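Local coordinates for protein mannose-6-phosphate isomerase (Helicobacter pylori, PDB 2QH5) that probably makes GDP-mannose from mannose 1-phosphate and GTP through its nucleotidyltransferase domain, the part of the longer bifunctional isomerase and guanylyltransferase present here, at residues 4-9 with 105-110; 109-114 with 188-193; 54-59 with 77-82. All coordinates share one frame; numbering follows the deposited sequence.

Contact 1 (4-9 with 105-110); sequences KIKNIL and DLLIVT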
ATOM      1  N   LYS A   4     -14.827  -6.640   7.859  1.00 85.62           N
ATOM      2  CA  LYS A   4     -13.485  -7.222   7.931  1.00 79.98           C
ATOM      3  C   LYS A   4     -12.452  -6.167   7.551  1.00 72.73           C
ATOM      4  O   LYS A   4     -12.724  -5.309   6.720  1.00 71.38           O
ATOM      5  CB  LYS A   4     -13.397  -8.426   6.988  1.00 82.30           C
ATOM      6  CG  LYS A   4     -12.100  -9.231   7.046  1.00 84.25           C
ATOM      7  CD  LYS A   4     -12.226 -10.539   6.271  1.00 83.84           C
ATOM      8  CE  LYS A   4     -13.096 -11.539   7.031  1.00 94.03           C
ATOM      9  NZ  LYS A   4     -13.246 -12.835   6.312  1.00 96.83           N
ATOM     10  N   ILE A   5     -11.282  -6.208   8.180  1.00 66.92           N
ATOM     11  CA  ILE A   5     -10.203  -5.278   7.840  1.00 61.63           C
ATOM     12  C   ILE A   5      -8.926  -6.031   7.440  1.00 63.21           C
ATOM     13  O   ILE A   5      -8.384  -6.829   8.212  1.00 62.13           O
ATOM     14  CB  ILE A   5      -9.891  -4.280   8.983  1.00 60.97           C
ATOM     15  CG1 ILE A   5     -11.171  -3.626   9.520  1.00 64.96           C
ATOM     16  CG2 ILE A   5      -8.941  -3.207   8.499  1.00 57.56           C
ATOM     17  CD1 ILE A   5     -10.948  -2.731  10.721  1.00 56.55           C
ATOM     18  N   LYS A   6      -8.448  -5.755   6.230  1.00 59.84           N
ATOM     19  CA  LYS A   6      -7.307  -6.444   5.659  1.00 53.38           C
ATOM     20  C   LYS A   6      -6.081  -5.558   5.583  1.00 55.41           C
ATOM     21  O   LYS A   6      -6.157  -4.413   5.131  1.00 55.18           O
ATOM     22  CB  LYS A   6      -7.634  -6.897   4.243  1.00 59.50           C
ATOM     23  CG  LYS A   6      -8.138  -8.302   4.094  1.00 49.62           C
ATOM     24  CD  LYS A   6      -8.000  -8.683   2.640  1.00 61.61           C
ATOM     25  CE  LYS A   6      -8.430 -10.106   2.380  1.00 66.39           C
ATOM     26  NZ  LYS A   6      -8.322 -10.406   0.930  1.00 74.26           N
ATOM     27  N   ASN A   7      -4.944  -6.100   6.006  1.00 51.26           N
ATOM     28  CA  ASN A   7      -3.667  -5.456   5.765  1.00 47.54           C
ATOM     29  C   ASN A   7      -3.111  -5.961   4.443  1.00 48.43           C
ATOM     30  O   ASN A   7      -2.935  -7.162   4.268  1.00 51.92           O
ATOM     31  CB  ASN A   7      -2.682  -5.745   6.900  1.00 43.78           C
ATOM     32  CG  ASN A   7      -1.321  -5.102   6.675  1.00 50.44           C
ATOM     33  OD1 ASN A   7      -0.297  -5.654   7.078  1.00 50.55           O
ATOM     34  ND2 ASN A   7      -1.304  -3.938   6.027  1.00 32.80           N
ATOM     35  N   ILE A   8      -2.863  -5.049   3.506  1.00 51.50           N
ATOM     36  CA  ILE A   8      -2.183  -5.396   2.262  1.00 45.91           C
ATOM     37  C   ILE A   8      -0.739  -4.954   2.378  1.00 42.25           C
ATOM     38  O   ILE A   8      -0.420  -3.775   2.202  1.00 45.86           O
ATOM     39  CB  ILE A   8      -2.817  -4.750   1.027  1.00 43.20           C
ATOM     40  CG1 ILE A   8      -4.340  -4.982   0.995  1.00 43.94           C
ATOM     41  CG2 ILE A   8      -2.131  -5.265  -0.235  1.00 40.49           C
ATOM     42  CD1 ILE A   8      -4.767  -6.428   0.949  1.00 33.94           C
ATOM     43  N   LEU A   9       0.125  -5.919   2.670  1.00 37.73           N
ATOM     44  CA  LEU A   9       1.528  -5.655   2.974  1.00 38.85           C
ATOM     45  C   LEU A   9       2.335  -5.774   1.683  1.00 42.74           C
ATOM     46  O   LEU A   9       2.629  -6.872   1.224  1.00 45.63           O
ATOM     47  CB  LEU A   9       2.016  -6.659   4.041  1.00 27.82           C
ATOM     48  CG  LEU A   9       2.948  -6.229   5.170  1.00 44.51           C
ATOM     49  CD1 LEU A   9       3.467  -7.470   5.875  1.00 34.48           C
ATOM     50  CD2 LEU A   9       4.113  -5.363   4.701  1.00 26.47           C
ATOM     51  N   ASP A 105     -15.191  -5.091   2.443  1.00 72.08           N
ATOM     52  CA  ASP A 105     -14.184  -5.038   3.499  1.00 65.87           C
ATOM     53  C   ASP A 105     -13.133  -3.956   3.260  1.00 58.63           C
ATOM     54  O   ASP A 105     -12.979  -3.472   2.144  1.00 56.53           O
ATOM     55  CB  ASP A 105     -13.629  -6.435   3.874  1.00 71.65           C
ATOM     56  CG  ASP A 105     -12.666  -7.012   2.855  1.00 73.94           C
ATOM     57  OD1 ASP A 105     -12.925  -8.137   2.373  1.00 76.89           O
ATOM     58  OD2 ASP A 105     -11.628  -6.383   2.574  1.00 81.24           O
ATOM     59  N   LEU A 106     -12.456  -3.551   4.326  1.00 54.05           N
ATOM     60  CA  LEU A 106     -11.591  -2.378   4.295  1.00 53.39           C
ATOM     61  C   LEU A 106     -10.144  -2.787   4.193  1.00 52.76           C
ATOM     62  O   LEU A 106      -9.706  -3.732   4.848  1.00 56.66           O
ATOM     63  CB  LEU A 106     -11.791  -1.506   5.545  1.00 56.47           C
ATOM     64  CG  LEU A 106     -13.183  -0.904   5.790  1.00 63.35           C
ATOM     65  CD1 LEU A 106     -13.353  -0.520   7.255  1.00 68.34           C
ATOM     66  CD2 LEU A 106     -13.474   0.285   4.871  1.00 61.11           C
ATOM     67  N   LEU A 107      -9.405  -2.047   3.379  1.00 51.16           N
ATOM     68  CA  LEU A 107      -8.047  -2.386   3.034  1.00 46.38           C
ATOM     69  C   LEU A 107      -7.109  -1.357   3.608  1.00 48.60           C
ATOM     70  O   LEU A 107      -7.262  -0.167   3.358  1.00 52.75           O
ATOM     71  CB  LEU A 107      -7.893  -2.409   1.512  1.00 42.83           C
ATOM     72  CG  LEU A 107      -7.958  -3.694   0.689  1.00 38.89           C
ATOM     73  CD1 LEU A 107      -9.032  -4.641   1.137  1.00 38.82           C
ATOM     74  CD2 LEU A 107      -8.157  -3.310  -0.775  1.00 43.25           C
ATOM     75  N   ILE A 108      -6.139  -1.823   4.383  1.00 49.91           N
ATOM     76  CA  ILE A 108      -5.071  -0.981   4.880  1.00 46.44           C
ATOM     77  C   ILE A 108      -3.818  -1.389   4.113  1.00 48.76           C
ATOM     78  O   ILE A 108      -3.266  -2.460   4.361  1.00 43.86           O
ATOM     79  CB  ILE A 108      -4.868  -1.170   6.400  1.00 44.09           C
ATOM     80  CG1 ILE A 108      -6.156  -0.859   7.160  1.00 49.84           C
ATOM     81  CG2 ILE A 108      -3.729  -0.288   6.925  1.00 47.89           C
ATOM     82  CD1 ILE A 108      -6.102  -1.244   8.625  1.00 48.44           C
ATOM     83  N   VAL A 109      -3.391  -0.533   3.181  1.00 45.86           N
ATOM     84  CA  VAL A 109      -2.296  -0.819   2.248  1.00 45.82           C
ATOM     85  C   VAL A 109      -0.996  -0.191   2.743  1.00 53.45           C
ATOM     86  O   VAL A 109      -0.882   1.025   2.825  1.00 58.69           O
ATOM     87  CB  VAL A 109      -2.628  -0.297   0.825  1.00 47.35           C
ATOM     88  CG1 VAL A 109      -1.450  -0.468  -0.110  1.00 43.25           C
ATOM     89  CG2 VAL A 109      -3.853  -1.005   0.266  1.00 40.08           C
ATOM     90  N   THR A 110      -0.018  -1.034   3.071  1.00 60.45           N
ATOM     91  CA  THR A 110       1.179  -0.605   3.799  1.00 57.45           C
ATOM     92  C   THR A 110       2.452  -1.160   3.180  1.00 58.25           C
ATOM     93  O   THR A 110       2.670  -2.365   3.222  1.00 63.94           O
ATOM     94  CB  THR A 110       1.125  -1.079   5.289  1.00 58.38           C
ATOM     95  OG1 THR A 110       0.879  -2.497   5.357  1.00 41.39           O
ATOM     96  CG2 THR A 110       0.016  -0.365   6.035  1.00 57.81           C
TER
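Asn7 makes the polar grip between strands 5-10 and 106-111, a parallel pair within the Rossmann-like nucleotidyltransferase sheet. Its CG lies anti to the backbone N (chi1 179°), which swings the amide to the neighbouring strand, and ND2 gives one N-H to Thr110 OG1 at 2.7 Å, in the amide plane. Its other bond, to Ile108 O at 3.0 Å, is more bent and comes from above the carbonyl plane. The two nearly in-plane ND2 bonds fix the turn of the amide; Ile8 N also donates to Ile108 O, giving it two donors. Ile108 N to Lys6 O, 2.7 Å, is the straightest bond. On the face of Asn7, Ile5 CG2 presses on Ile108 CD1 at a tight 3.5 Å. On the other face the Ile8 side chain crosses Leu107 obliquely, CG1 3.9 Å from Leu107 CG. Helix 39-48 brings Asn47 against Asn7, Ile108 and Thr110. Lys6 NZ turns to Ser101 OG; Asp105 OD1 takes the backbone N of Asp102. Asp105 OD2 is buried without a partner in the model, which would favour protonation, but the Lys6 ammonium and Asp102 N-H would probably oppose it, leaving its ionisation open.

Contact 2 (109-114 with 188-193); sequences VTPSDH and SGMFVF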
ATOM      1  N   VAL A 109      -3.391  -0.533   3.181  1.00 45.86           N
ATOM      2  CA  VAL A 109      -2.296  -0.819   2.248  1.00 45.82           C
ATOM      3  C   VAL A 109      -0.996  -0.191   2.743  1.00 53.45           C
ATOM      4  O   VAL A 109      -0.882   1.025   2.825  1.00 58.69           O
ATOM      5  CB  VAL A 109      -2.628  -0.297   0.825  1.00 47.35           C
ATOM      6  CG1 VAL A 109      -1.450  -0.468  -0.110  1.00 43.25           C
ATOM      7  CG2 VAL A 109      -3.853  -1.005   0.266  1.00 40.08           C
ATOM      8  N   THR A 110      -0.018  -1.034   3.071  1.00 60.45           N
ATOM      9  CA  THR A 110       1.179  -0.605   3.799  1.00 57.45           C
ATOM     10  C   THR A 110       2.452  -1.160   3.180  1.00 58.25           C
ATOM     11  O   THR A 110       2.670  -2.365   3.222  1.00 63.94           O
ATOM     12  CB  THR A 110       1.125  -1.079   5.289  1.00 58.38           C
ATOM     13  OG1 THR A 110       0.879  -2.497   5.357  1.00 41.39           O
ATOM     14  CG2 THR A 110       0.016  -0.365   6.035  1.00 57.81           C
ATOM     15  N   PRO A 111       3.305  -0.289   2.612  1.00 59.71           N
ATOM     16  CA  PRO A 111       4.610  -0.751   2.130  1.00 62.14           C
ATOM     17  C   PRO A 111       5.477  -1.291   3.272  1.00 64.73           C
ATOM     18  O   PRO A 111       5.363  -0.834   4.403  1.00 69.03           O
ATOM     19  CB  PRO A 111       5.234   0.518   1.526  1.00 63.78           C
ATOM     20  CG  PRO A 111       4.080   1.428   1.255  1.00 58.18           C
ATOM     21  CD  PRO A 111       3.112   1.151   2.368  1.00 57.64           C
ATOM     22  N   SER A 112       6.334  -2.260   2.969  1.00 68.32           N
ATOM     23  CA  SER A 112       7.079  -2.989   3.999  1.00 67.37           C
ATOM     24  C   SER A 112       8.389  -2.317   4.397  1.00 65.54           C
ATOM     25  O   SER A 112       8.904  -2.570   5.482  1.00 63.95           O
ATOM     26  CB  SER A 112       7.361  -4.416   3.530  1.00 66.05           C
ATOM     27  OG  SER A 112       7.987  -4.405   2.261  1.00 70.81           O
ATOM     28  N   ASP A 113       8.918  -1.466   3.521  1.00 66.93           N
ATOM     29  CA  ASP A 113      10.186  -0.764   3.766  1.00 70.19           C
ATOM     30  C   ASP A 113      10.014   0.538   4.565  1.00 71.15           C
ATOM     31  O   ASP A 113      10.686   1.541   4.300  1.00 67.58           O
ATOM     32  CB  ASP A 113      10.931  -0.505   2.444  1.00 71.04           C
ATOM     33  CG  ASP A 113      10.062   0.188   1.393  1.00 78.09           C
ATOM     34  OD1 ASP A 113      10.349   0.035   0.187  1.00 85.35           O
ATOM     35  OD2 ASP A 113       9.092   0.883   1.758  1.00 82.56           O
ATOM     36  N   HIS A 114       9.110   0.509   5.542  1.00 73.98           N
ATOM     37  CA  HIS A 114       8.805   1.673   6.363  1.00 73.33           C
ATOM     38  C   HIS A 114       9.264   1.494   7.798  1.00 75.74           C
ATOM     39  O   HIS A 114       9.072   0.431   8.401  1.00 73.33           O
ATOM     40  CB  HIS A 114       7.301   1.955   6.367  1.00 74.90           C
ATOM     41  CG  HIS A 114       6.820   2.724   5.175  1.00 72.41           C
ATOM     42  ND1 HIS A 114       5.482   2.848   4.867  1.00 65.17           N
ATOM     43  CD2 HIS A 114       7.494   3.400   4.213  1.00 67.31           C
ATOM     44  CE1 HIS A 114       5.353   3.579   3.774  1.00 63.93           C
ATOM     45  NE2 HIS A 114       6.558   3.922   3.354  1.00 65.79           N
ATOM     46  N   SER A 188       3.008   9.266   1.961  1.00 63.90           N
ATOM     47  CA  SER A 188       3.650   8.185   2.692  1.00 62.65           C
ATOM     48  C   SER A 188       3.718   6.921   1.854  1.00 64.38           C
ATOM     49  O   SER A 188       4.575   6.069   2.075  1.00 72.00           O
ATOM     50  CB  SER A 188       2.899   7.892   3.986  1.00 62.55           C
ATOM     51  OG  SER A 188       1.685   7.220   3.715  1.00 59.89           O
ATOM     52  N   GLY A 189       2.815   6.802   0.889  1.00 62.89           N
ATOM     53  CA  GLY A 189       2.709   5.590   0.091  1.00 57.37           C
ATOM     54  C   GLY A 189       1.763   4.587   0.719  1.00 53.95           C
ATOM     55  O   GLY A 189       1.423   3.597   0.087  1.00 57.83           O
ATOM     56  N   MET A 190       1.349   4.840   1.963  1.00 52.14           N
ATOM     57  CA  MET A 190       0.300   4.056   2.638  1.00 51.97           C
ATOM     58  C   MET A 190      -1.082   4.520   2.185  1.00 53.12           C
ATOM     59  O   MET A 190      -1.227   5.654   1.731  1.00 61.08           O
ATOM     60  CB  MET A 190       0.380   4.226   4.151  1.00 50.88           C
ATOM     61  CG  MET A 190       1.738   3.981   4.775  1.00 54.99           C
ATOM     62  SD  MET A 190       1.637   4.143   6.564  1.00 56.84           S
ATOM     63  CE  MET A 190       0.021   3.414   6.881  1.00 42.28           C
ATOM     64  N   PHE A 191      -2.096   3.660   2.330  1.00 49.69           N
ATOM     65  CA  PHE A 191      -3.445   3.952   1.840  1.00 47.38           C
ATOM     66  C   PHE A 191      -4.483   3.161   2.597  1.00 49.35           C
ATOM     67  O   PHE A 191      -4.224   2.031   2.983  1.00 53.11           O
ATOM     68  CB  PHE A 191      -3.603   3.592   0.358  1.00 45.60           C
ATOM     69  CG  PHE A 191      -2.752   4.401  -0.562  1.00 47.31           C
ATOM     70  CD1 PHE A 191      -1.656   3.824  -1.189  1.00 48.99           C
ATOM     71  CD2 PHE A 191      -3.032   5.741  -0.797  1.00 50.15           C
ATOM     72  CE1 PHE A 191      -0.850   4.570  -2.026  1.00 44.53           C
ATOM     73  CE2 PHE A 191      -2.229   6.497  -1.635  1.00 48.96           C
ATOM     74  CZ  PHE A 191      -1.138   5.910  -2.254  1.00 52.61           C
ATOM     75  N   VAL A 192      -5.661   3.753   2.798  1.00 48.76           N
ATOM     76  CA  VAL A 192      -6.825   3.034   3.318  1.00 42.33           C
ATOM     77  C   VAL A 192      -8.027   3.364   2.446  1.00 39.34           C
ATOM     78  O   VAL A 192      -8.185   4.501   2.009  1.00 41.99           O
ATOM     79  CB  VAL A 192      -7.141   3.367   4.810  1.00 39.98           C
ATOM     80  CG1 VAL A 192      -8.306   2.519   5.318  1.00 38.55           C
ATOM     81  CG2 VAL A 192      -5.917   3.144   5.702  1.00 41.55           C
ATOM     82  N   PHE A 193      -8.839   2.353   2.160  1.00 34.19           N
ATOM     83  CA  PHE A 193     -10.063   2.481   1.368  1.00 37.03           C
ATOM     84  C   PHE A 193     -10.813   1.166   1.419  1.00 44.74           C
ATOM     85  O   PHE A 193     -10.222   0.125   1.706  1.00 52.49           O
ATOM     86  CB  PHE A 193      -9.803   2.857  -0.109  1.00 41.56           C
ATOM     87  CG  PHE A 193      -8.463   2.399  -0.660  1.00 46.06           C
ATOM     88  CD1 PHE A 193      -8.144   1.044  -0.771  1.00 41.58           C
ATOM     89  CD2 PHE A 193      -7.530   3.340  -1.096  1.00 49.42           C
ATOM     90  CE1 PHE A 193      -6.918   0.643  -1.278  1.00 49.10           C
ATOM     91  CE2 PHE A 193      -6.298   2.949  -1.618  1.00 45.67           C
ATOM     92  CZ  PHE A 193      -5.983   1.605  -1.699  1.00 46.46           C
TER
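Here the central sheet of the GT-A type, Rossmann-like nucleotidyltransferase fold changes direction: strand 106-111 of its parallel part meets 184-194 antiparallel. Val109 and Phe191 form a hydrogen-bonded pair, Val109 N reaching Phe191 O at 2.7 Å nearly along the C=O axis, with a more bent return bond from Phe191 N to Val109 O. On the face of Phe191 and Phe193, Val109 is the bump. Its CB sits against Phe191 CB, CG1 lies at the edge of the Phe191 ring, and CG2 comes obliquely to Phe193 CE1 at 3.8 Å, wedging the valine between two aromatic side chains that helix 246-251 packs against. Past the pair 109-114 curls round, and Met190 fills the hollow it makes. The methionine chain runs straight to SD then bends (chi3 37°), laying CE on Thr110 CG2 at 3.9 Å. It crosses Pro111 at about a right angle, CG 4.0 Å from Pro111 CD, and CG also meets the edge of the His114 ring. Pro111 CB sits over one face of that imidazole, toward the rim, and Trp266 meets it edge-to-face. Gly189 O lies 3.6 Å from Pro111 CG. The His114 ring turns its edge to Ser188 O, CE1 lying 3.1 Å away.

Contact 3 (54-59 with 77-82); sequences TLIVCN and KSVGFL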
ATOM      1  N   THR A  54      -4.018 -10.563   7.070  1.00 59.32           N
ATOM      2  CA  THR A  54      -2.986  -9.942   6.247  1.00 56.02           C
ATOM      3  C   THR A  54      -2.890 -10.654   4.899  1.00 55.01           C
ATOM      4  O   THR A  54      -3.098 -11.864   4.810  1.00 58.72           O
ATOM      5  CB  THR A  54      -1.622  -9.892   6.962  1.00 52.89           C
ATOM      6  OG1 THR A  54      -1.803  -9.312   8.259  1.00 54.88           O
ATOM      7  CG2 THR A  54      -0.617  -9.040   6.186  1.00 49.80           C
ATOM      8  N   LEU A  55      -2.651  -9.874   3.851  1.00 48.94           N
ATOM      9  CA  LEU A  55      -2.273 -10.390   2.552  1.00 41.29           C
ATOM     10  C   LEU A  55      -0.940  -9.777   2.221  1.00 41.91           C
ATOM     11  O   LEU A  55      -0.836  -8.569   2.034  1.00 50.04           O
ATOM     12  CB  LEU A  55      -3.299 -10.026   1.471  1.00 43.67           C
ATOM     13  CG  LEU A  55      -3.013 -10.501   0.033  1.00 38.79           C
ATOM     14  CD1 LEU A  55      -2.744 -11.990  -0.002  1.00 34.61           C
ATOM     15  CD2 LEU A  55      -4.173 -10.164  -0.902  1.00 40.40           C
ATOM     16  N   ILE A  56       0.084 -10.622   2.181  1.00 46.31           N
ATOM     17  CA  ILE A  56       1.438 -10.221   1.837  1.00 38.58           C
ATOM     18  C   ILE A  56       1.625 -10.425   0.351  1.00 43.82           C
ATOM     19  O   ILE A  56       1.395 -11.517  -0.174  1.00 41.60           O
ATOM     20  CB  ILE A  56       2.454 -11.084   2.580  1.00 43.40           C
ATOM     21  CG1 ILE A  56       2.012 -11.260   4.043  1.00 39.71           C
ATOM     22  CG2 ILE A  56       3.854 -10.517   2.422  1.00 40.97           C
ATOM     23  CD1 ILE A  56       3.128 -11.238   5.033  1.00 46.30           C
ATOM     24  N   VAL A  57       1.994  -9.360  -0.339  1.00 42.63           N
ATOM     25  CA  VAL A  57       2.302  -9.485  -1.741  1.00 44.57           C
ATOM     26  C   VAL A  57       3.809  -9.287  -1.960  1.00 49.26           C
ATOM     27  O   VAL A  57       4.350  -8.234  -1.673  1.00 47.49           O
ATOM     28  CB  VAL A  57       1.345  -8.632  -2.655  1.00 46.86           C
ATOM     29  CG1 VAL A  57       0.560  -7.603  -1.858  1.00 43.95           C
ATOM     30  CG2 VAL A  57       2.066  -8.030  -3.857  1.00 37.00           C
ATOM     31  N   CYS A  58       4.478 -10.346  -2.414  1.00 53.12           N
ATOM     32  CA  CYS A  58       5.925 -10.327  -2.623  1.00 54.28           C
ATOM     33  C   CYS A  58       6.306 -11.119  -3.855  1.00 53.85           C
ATOM     34  O   CYS A  58       5.483 -11.820  -4.434  1.00 57.63           O
ATOM     35  CB  CYS A  58       6.687 -10.875  -1.402  1.00 54.36           C
ATOM     36  SG  CYS A  58       6.203 -12.544  -0.844  1.00 53.14           S
ATOM     37  N   ASN A  59       7.565 -10.984  -4.252  1.00 55.30           N
ATOM     38  CA  ASN A  59       8.132 -11.804  -5.303  1.00 58.49           C
ATOM     39  C   ASN A  59       8.200 -13.259  -4.861  1.00 56.05           C
ATOM     40  O   ASN A  59       8.489 -13.547  -3.701  1.00 55.20           O
ATOM     41  CB  ASN A  59       9.529 -11.306  -5.666  1.00 59.33           C
ATOM     42  CG  ASN A  59       9.984 -11.802  -7.016  1.00 63.69           C
ATOM     43  OD1 ASN A  59      10.321 -12.974  -7.180  1.00 66.31           O
ATOM     44  ND2 ASN A  59       9.987 -10.910  -8.002  1.00 61.95           N
ATOM     45  N   LYS A  77      -2.940 -15.804  13.753  1.00105.58           N
ATOM     46  CA  LYS A  77      -3.188 -14.847  12.672  1.00 99.53           C
ATOM     47  C   LYS A  77      -3.566 -15.554  11.370  1.00 92.73           C
ATOM     48  O   LYS A  77      -3.013 -16.605  11.040  1.00 92.23           O
ATOM     49  CB  LYS A  77      -1.962 -13.953  12.431  1.00 99.42           C
ATOM     50  CG  LYS A  77      -1.317 -13.360  13.678  1.00102.06           C
ATOM     51  CD  LYS A  77      -2.250 -12.429  14.437  1.00104.47           C
ATOM     52  CE  LYS A  77      -1.574 -11.914  15.700  1.00106.47           C
ATOM     53  NZ  LYS A  77      -2.552 -11.347  16.666  1.00105.57           N
ATOM     54  N   SER A  78      -4.513 -14.967  10.641  1.00 85.03           N
ATOM     55  CA  SER A  78      -4.912 -15.476   9.333  1.00 78.46           C
ATOM     56  C   SER A  78      -4.140 -14.757   8.223  1.00 72.87           C
ATOM     57  O   SER A  78      -4.567 -13.710   7.740  1.00 69.72           O
ATOM     58  CB  SER A  78      -6.418 -15.322   9.138  1.00 78.10           C
ATOM     59  OG  SER A  78      -6.807 -15.804   7.865  1.00 83.70           O
ATOM     60  N   VAL A  79      -3.003 -15.336   7.827  1.00 68.50           N
ATOM     61  CA  VAL A  79      -2.065 -14.718   6.883  1.00 61.75           C
ATOM     62  C   VAL A  79      -2.063 -15.424   5.523  1.00 58.86           C
ATOM     63  O   VAL A  79      -2.020 -16.652   5.449  1.00 62.47           O
ATOM     64  CB  VAL A  79      -0.619 -14.716   7.456  1.00 64.00           C
ATOM     65  CG1 VAL A  79       0.333 -13.854   6.604  1.00 57.84           C
ATOM     66  CG2 VAL A  79      -0.616 -14.254   8.905  1.00 62.46           C
ATOM     67  N   GLY A  80      -2.108 -14.639   4.452  1.00 54.06           N
ATOM     68  CA  GLY A  80      -2.069 -15.167   3.095  1.00 45.09           C
ATOM     69  C   GLY A  80      -1.003 -14.460   2.289  1.00 51.83           C
ATOM     70  O   GLY A  80      -0.533 -13.387   2.672  1.00 51.85           O
ATOM     71  N   PHE A  81      -0.618 -15.067   1.168  1.00 52.82           N
ATOM     72  CA  PHE A  81       0.390 -14.504   0.276  1.00 39.67           C
ATOM     73  C   PHE A  81      -0.129 -14.380  -1.137  1.00 40.84           C
ATOM     74  O   PHE A  81      -0.913 -15.197  -1.593  1.00 43.10           O
ATOM     75  CB  PHE A  81       1.615 -15.400   0.219  1.00 35.59           C
ATOM     76  CG  PHE A  81       2.597 -15.156   1.312  1.00 42.38           C
ATOM     77  CD1 PHE A  81       3.752 -14.424   1.064  1.00 42.35           C
ATOM     78  CD2 PHE A  81       2.382 -15.665   2.586  1.00 30.74           C
ATOM     79  CE1 PHE A  81       4.685 -14.208   2.079  1.00 47.52           C
ATOM     80  CE2 PHE A  81       3.295 -15.439   3.601  1.00 39.83           C
ATOM     81  CZ  PHE A  81       4.452 -14.717   3.349  1.00 38.97           C
ATOM     82  N   LEU A  82       0.324 -13.345  -1.824  1.00 43.37           N
ATOM     83  CA  LEU A  82       0.158 -13.253  -3.251  1.00 40.04           C
ATOM     84  C   LEU A  82       1.554 -13.134  -3.820  1.00 41.54           C
ATOM     85  O   LEU A  82       2.242 -12.119  -3.622  1.00 38.95           O
ATOM     86  CB  LEU A  82      -0.682 -12.043  -3.633  1.00 42.41           C
ATOM     87  CG  LEU A  82      -0.566 -11.596  -5.097  1.00 44.62           C
ATOM     88  CD1 LEU A  82      -1.177 -12.619  -6.048  1.00 43.21           C
ATOM     89  CD2 LEU A  82      -1.181 -10.233  -5.288  1.00 52.54           C
TER
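Strands 54-59 and 78-82 are the two parallel strands of a beta-alpha-beta unit, joined by the crossover through helix 63-69, in the Rossmann-like half of the nucleotidyltransferase fold. The packing is tight on the face of Ile56 and Phe81. These two side chains lie side by side and point the same way, and Ile56 CB stands over one face of the phenyl ring, 4.0 Å from its centroid and displaced toward the rim, a CH-pi contact. Ile56 CG2 adds a touch on Phe81 CE1 at 3.8 Å, while CG1 turns back along the strand to Val79 CG1. Phe40 and Phe44 of helix 39-48 close over Ile56, and Tyr63 meets the Phe81 ring edge-to-face.

The opposite face is also apolar, with Val57 CB against Leu82 CD2 at 4.0 Å, both side chains directed the same way; Val57 also touches Ala93 and Ser97 of helix 90-99, and Leu82 touches Met100. Leu55, with CG anti to the backbone N (chi1 179°), lays its CD1 over the backbone of Gly80 and Phe81, 3.7 Å from Phe81 C.

Toward the start of the strands the grip slackens. Ser78 is exposed, Val79 and Gly80 are partly so, and Thr54 N reaches Ser78 O over a long 3.3 Å from above the carbonyl plane. Farther along, Leu82 N closes on Ile56 O at 2.7 Å, in the carbonyl plane. Beyond it the sulfur of Cys58, set between the backbone N and the carbonyl carbon (chi1 55°), meets the ring of Phe81 in its plane, SG lying 3.6 Å from CD1.

In the fold
All three contacts are pairings within one sheet, and strand 5-10 ties contact 1 to contact 3: the backbones of Asn7 and Leu9 pair with that of Leu55, probably hydrogen-bonded, on the edge away from 105-110. Contacts 1 and 2 share Val109 and Thr110, so strand 106-111 has a parallel neighbour on one edge and an antiparallel one on the other. Contact 2 is the most central, about 4 Å from the centre of the chain to its own centre, against 9 Å for contact 1 and 13 Å for contact 3, whose starting end reaches solvent. Contact 1 adds side-chain hydrogen bonds from Asn7; contact 2 relies on aromatic, proline and methionine packing, contact 3 on aliphatic and sulfur-aromatic contacts.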